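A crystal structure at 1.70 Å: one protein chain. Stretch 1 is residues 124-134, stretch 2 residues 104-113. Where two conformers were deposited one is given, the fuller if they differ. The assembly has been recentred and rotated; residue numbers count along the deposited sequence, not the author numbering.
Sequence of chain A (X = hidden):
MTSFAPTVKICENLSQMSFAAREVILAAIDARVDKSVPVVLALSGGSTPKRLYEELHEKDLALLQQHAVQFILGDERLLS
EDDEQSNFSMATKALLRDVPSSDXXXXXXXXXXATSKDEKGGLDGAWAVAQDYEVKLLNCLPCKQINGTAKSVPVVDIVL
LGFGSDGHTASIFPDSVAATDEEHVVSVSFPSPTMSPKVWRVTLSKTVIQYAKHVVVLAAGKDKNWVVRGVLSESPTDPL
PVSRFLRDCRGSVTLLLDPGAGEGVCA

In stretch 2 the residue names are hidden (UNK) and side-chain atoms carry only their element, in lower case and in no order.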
# COMPACT_ATOMS: atom_id res chain seq x y z
N ASP A 124 17.52 -2.02 13.52
CA ASP A 124 17.86 -3.45 13.43
C ASP A 124 16.66 -4.38 13.61
O ASP A 124 16.51 -5.40 12.90
CB ASP A 124 18.91 -3.84 14.48
CG ASP A 124 20.30 -3.30 14.17
OD1 ASP A 124 20.50 -2.66 13.11
OD2 ASP A 124 21.20 -3.52 15.00
N GLY A 125 15.79 -3.99 14.55
CA GLY A 125 14.52 -4.66 14.78
C GLY A 125 13.56 -4.54 13.61
O GLY A 125 12.87 -5.51 13.27
N ALA A 126 13.49 -3.36 12.99
CA ALA A 126 12.69 -3.17 11.78
C ALA A 126 13.15 -4.09 10.64
O ALA A 126 12.33 -4.73 10.00
CB ALA A 126 12.72 -1.67 11.35
N TRP A 127 14.46 -4.16 10.40
CA TRP A 127 14.99 -5.08 9.39
C TRP A 127 14.67 -6.54 9.70
O TRP A 127 14.38 -7.30 8.78
CB TRP A 127 16.51 -4.92 9.24
CG TRP A 127 16.93 -3.88 8.21
CD1 TRP A 127 17.74 -2.81 8.42
CD2 TRP A 127 16.56 -3.84 6.82
NE1 TRP A 127 17.90 -2.10 7.26
CE2 TRP A 127 17.19 -2.71 6.26
CE3 TRP A 127 15.76 -4.65 6.00
CZ2 TRP A 127 17.05 -2.37 4.92
CZ3 TRP A 127 15.63 -4.30 4.67
CH2 TRP A 127 16.26 -3.17 4.14
N ALA A 128 14.74 -6.92 10.96
CA ALA A 128 14.42 -8.29 11.35
C ALA A 128 12.97 -8.63 10.95
O ALA A 128 12.72 -9.70 10.38
CB ALA A 128 14.63 -8.48 12.84
N VAL A 129 12.04 -7.72 11.22
CA VAL A 129 10.63 -7.89 10.82
C VAL A 129 10.47 -7.89 9.28
O VAL A 129 9.79 -8.75 8.74
CB VAL A 129 9.72 -6.81 11.45
CG1 VAL A 129 8.28 -6.93 10.94
CG2 VAL A 129 9.75 -6.91 12.97
N ALA A 130 11.14 -6.95 8.61
CA ALA A 130 11.12 -6.87 7.14
C ALA A 130 11.56 -8.17 6.49
O ALA A 130 10.93 -8.66 5.55
CB ALA A 130 12.00 -5.70 6.64
N GLN A 131 12.66 -8.73 7.00
CA GLN A 131 13.25 -9.94 6.43
C GLN A 131 12.34 -11.16 6.58
O GLN A 131 12.17 -11.93 5.63
CB GLN A 131 14.61 -10.18 7.05
CG GLN A 131 15.63 -9.15 6.60
CD GLN A 131 16.29 -9.51 5.28
OE1 GLN A 131 15.97 -8.94 4.22
NE2 GLN A 131 17.24 -10.45 5.34
N ASP A 132 11.74 -11.31 7.75
CA ASP A 132 10.79 -12.40 7.99
C ASP A 132 9.54 -12.26 7.10
O ASP A 132 9.02 -13.27 6.59
CB ASP A 132 10.39 -12.45 9.47
CG ASP A 132 11.45 -13.12 10.36
OD1 ASP A 132 12.47 -13.66 9.85
OD2 ASP A 132 11.24 -13.11 11.60
N TYR A 133 9.08 -11.03 6.91
CA TYR A 133 7.90 -10.79 6.09
C TYR A 133 8.21 -11.06 4.61
O TYR A 133 7.42 -11.66 3.90
CB TYR A 133 7.39 -9.35 6.31
CG TYR A 133 6.11 -8.99 5.60
CD1 TYR A 133 5.06 -9.89 5.46
CD2 TYR A 133 5.93 -7.70 5.11
CE1 TYR A 133 3.89 -9.54 4.81
CE2 TYR A 133 4.74 -7.33 4.50
CZ TYR A 133 3.73 -8.25 4.33
OH TYR A 133 2.58 -7.84 3.68
N GLU A 134 9.39 -10.63 4.16
CA GLU A 134 9.85 -10.92 2.80
C GLU A 134 9.89 -12.42 2.49
O GLU A 134 9.45 -12.86 1.44
CB GLU A 134 11.22 -10.29 2.57
CG GLU A 134 11.85 -10.71 1.27
CD GLU A 134 13.03 -9.85 0.88
OE1 GLU A 134 12.97 -8.61 1.07
OE2 GLU A 134 14.03 -10.43 0.39
N UNK A 104 -5.04 -14.42 4.55
CA UNK A 104 -4.35 -13.24 5.04
C UNK A 104 -2.92 -13.59 5.46
O UNK A 104 -2.71 -14.48 6.28
c UNK A 104 -5.11 -12.59 6.25
c UNK A 104 -4.44 -11.29 6.66
c UNK A 104 -6.56 -12.36 5.90
N UNK A 105 -1.95 -12.88 4.91
CA UNK A 105 -0.56 -13.04 5.28
C UNK A 105 -0.22 -12.10 6.44
O UNK A 105 -0.37 -10.88 6.32
c UNK A 105 1.84 -13.05 4.45
c UNK A 105 -0.02 -13.70 2.88
c UNK A 105 -0.06 -15.17 3.16
c UNK A 105 0.38 -12.81 4.07
N UNK A 106 0.20 -12.67 7.56
CA UNK A 106 0.48 -11.87 8.75
C UNK A 106 1.93 -11.40 8.78
O UNK A 106 2.82 -12.04 8.23
c UNK A 106 0.17 -12.68 10.01
o UNK A 106 1.01 -13.80 10.12
N UNK A 107 2.14 -10.26 9.43
CA UNK A 107 3.47 -9.75 9.74
C UNK A 107 3.75 -10.06 11.21
O UNK A 107 2.93 -9.75 12.08
c UNK A 107 4.96 -7.71 9.94
c UNK A 107 3.22 -6.35 7.78
c UNK A 107 3.58 -8.21 9.53
c UNK A 107 3.31 -7.85 8.06
N UNK A 108 4.91 -10.65 11.47
CA UNK A 108 5.38 -10.92 12.83
C UNK A 108 6.20 -9.72 13.32
O UNK A 108 7.32 -9.52 12.88
c UNK A 108 6.21 -12.20 12.82
o UNK A 108 6.30 -11.96 15.19
o UNK A 108 7.34 -13.67 14.27
c UNK A 108 6.65 -12.63 14.20
N UNK A 109 5.64 -8.93 14.23
CA UNK A 109 6.29 -7.67 14.66
C UNK A 109 7.15 -7.77 15.89
O UNK A 109 7.83 -6.81 16.24
n UNK A 109 0.61 -6.30 11.62
c UNK A 109 2.94 -7.07 14.32
c UNK A 109 1.32 -6.14 12.72
n UNK A 109 1.28 -5.00 13.38
c UNK A 109 5.26 -6.58 15.00
n UNK A 109 2.09 -7.13 13.14
c UNK A 109 4.22 -6.35 13.98
N UNK A 110 7.13 -8.93 16.54
CA UNK A 110 7.76 -9.15 17.85
C UNK A 110 9.21 -8.67 17.94
O UNK A 110 9.63 -8.11 18.94
n UNK A 110 8.38 -11.83 20.48
c UNK A 110 8.51 -11.19 21.63
n UNK A 110 7.43 -10.91 22.36
c UNK A 110 7.76 -10.65 18.16
n UNK A 110 9.71 -10.84 22.07
c UNK A 110 6.59 -11.15 18.99
c UNK A 110 7.10 -12.23 19.91
N UNK A 111 9.98 -8.96 16.90
CA UNK A 111 11.41 -8.60 16.90
C UNK A 111 11.66 -7.09 17.01
O UNK A 111 12.74 -6.67 17.42
c UNK A 111 12.10 -9.16 15.66
N UNK A 112 10.66 -6.28 16.65
CA UNK A 112 10.76 -4.82 16.64
C UNK A 112 10.12 -4.11 17.84
O UNK A 112 10.42 -2.96 18.09
c UNK A 112 10.15 -4.26 15.35
N UNK A 113 9.23 -4.78 18.57
CA UNK A 113 8.41 -4.07 19.56
C UNK A 113 9.22 -3.40 20.70
O UNK A 113 8.84 -2.33 21.18
c UNK A 113 6.23 -5.47 19.17
c UNK A 113 5.24 -6.36 19.91
c UNK A 113 5.53 -4.30 18.52
c UNK A 113 7.32 -5.00 20.14
O HOH W 1 0.56 -8.65 5.69
O HOH W 2 7.45 -10.54 9.69

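Position 104 has three side-chain carbons, one carrying the other two, and its side chain makes no contact with stretch 1. A fork at CB made of carbon alone identifies Val104.

Position 105 has four carbons, forked at the first, with one arm two carbons long. Its CA-to-CB bond points toward the helix although the end of the side chain leads away, and the carbon of the short arm lies 4.1 Å from Tyr133 CE1, near the ring plane. This is Ile105, and the carbon at the ring edge is CG2. Water 1 donates to Ile105 O (2.5 Å) and to Tyr133 OH (3.0 Å), joining backbone to phenol.

At position 106 one carbon carries one oxygen, and CB points away from the helix. This is Ser106, with chi1 at 64° (p).

Position 107 repeats the pattern of four carbons forked at the first, one arm two carbons long. The inner carbon of the long arm sits over one face of the Tyr133 ring, 3.7 Å from Tyr133 CE1, and the short-arm carbon packs 3.6 Å from Val129 CG1. The residue is Ile107; its CG1 lies 3.6 Å from the centroid of the Tyr133 ring and 5° off the normal, a CH-pi contact, and the carbon against Val129 is CG2.

Position 108 shows two carbons, the second bearing two oxygens: the carboxylate of Asp108. Asp108 OD1 accepts a weak capping bond from the backbone N of position 110 (3.4 Å), ahead of the helix. Asp108 N donates to water 2 (3.1 Å), and that water donates to Val129 O (3.1 Å).

Position 109 has three carbons, a nitrogen, then a carbon carrying two more nitrogens, a guanidinium: Arg109. CB points away from stretch 1, and Arg109 NE donates to Ile107 O at 2.9 Å (151°).

Position 110 has the same composition, hence Arg110, but its exposed side chain makes no contact with stretch 1 and was deposited in two conformers.

Position 111 has a single carbon, 3.8 Å from Ala128 CB; this is Ala111.

Position 112 likewise ends at CB, which lies 3.6 Å from both Val129 CG2 and Gly125 O: Ala112.

Position 113 has four carbons forked at the second, with CB directed away and no contact with stretch 1: Leu113.

The contact follows the helical repeat: Gly125, Val129 and Tyr133 have nearest CA partners at Ala112 (4.2 Å from Gly125 CA to Ala112 CA), Arg109 and Ile107. Gly125 permits the closest approach, since an ideal CB there would fall 3.1 Å from Ala111 O and 3.2 Å from Ala112 CA. Val129 packs between Ile107 and Ala112, while Tyr133 takes Ile107 on a face. With no direct hydrogen bonds across the stretches, apolar packing supplies the fit and two waters add polar bridges.

Stretch 2, residues 104-113: VISIDRRAAL
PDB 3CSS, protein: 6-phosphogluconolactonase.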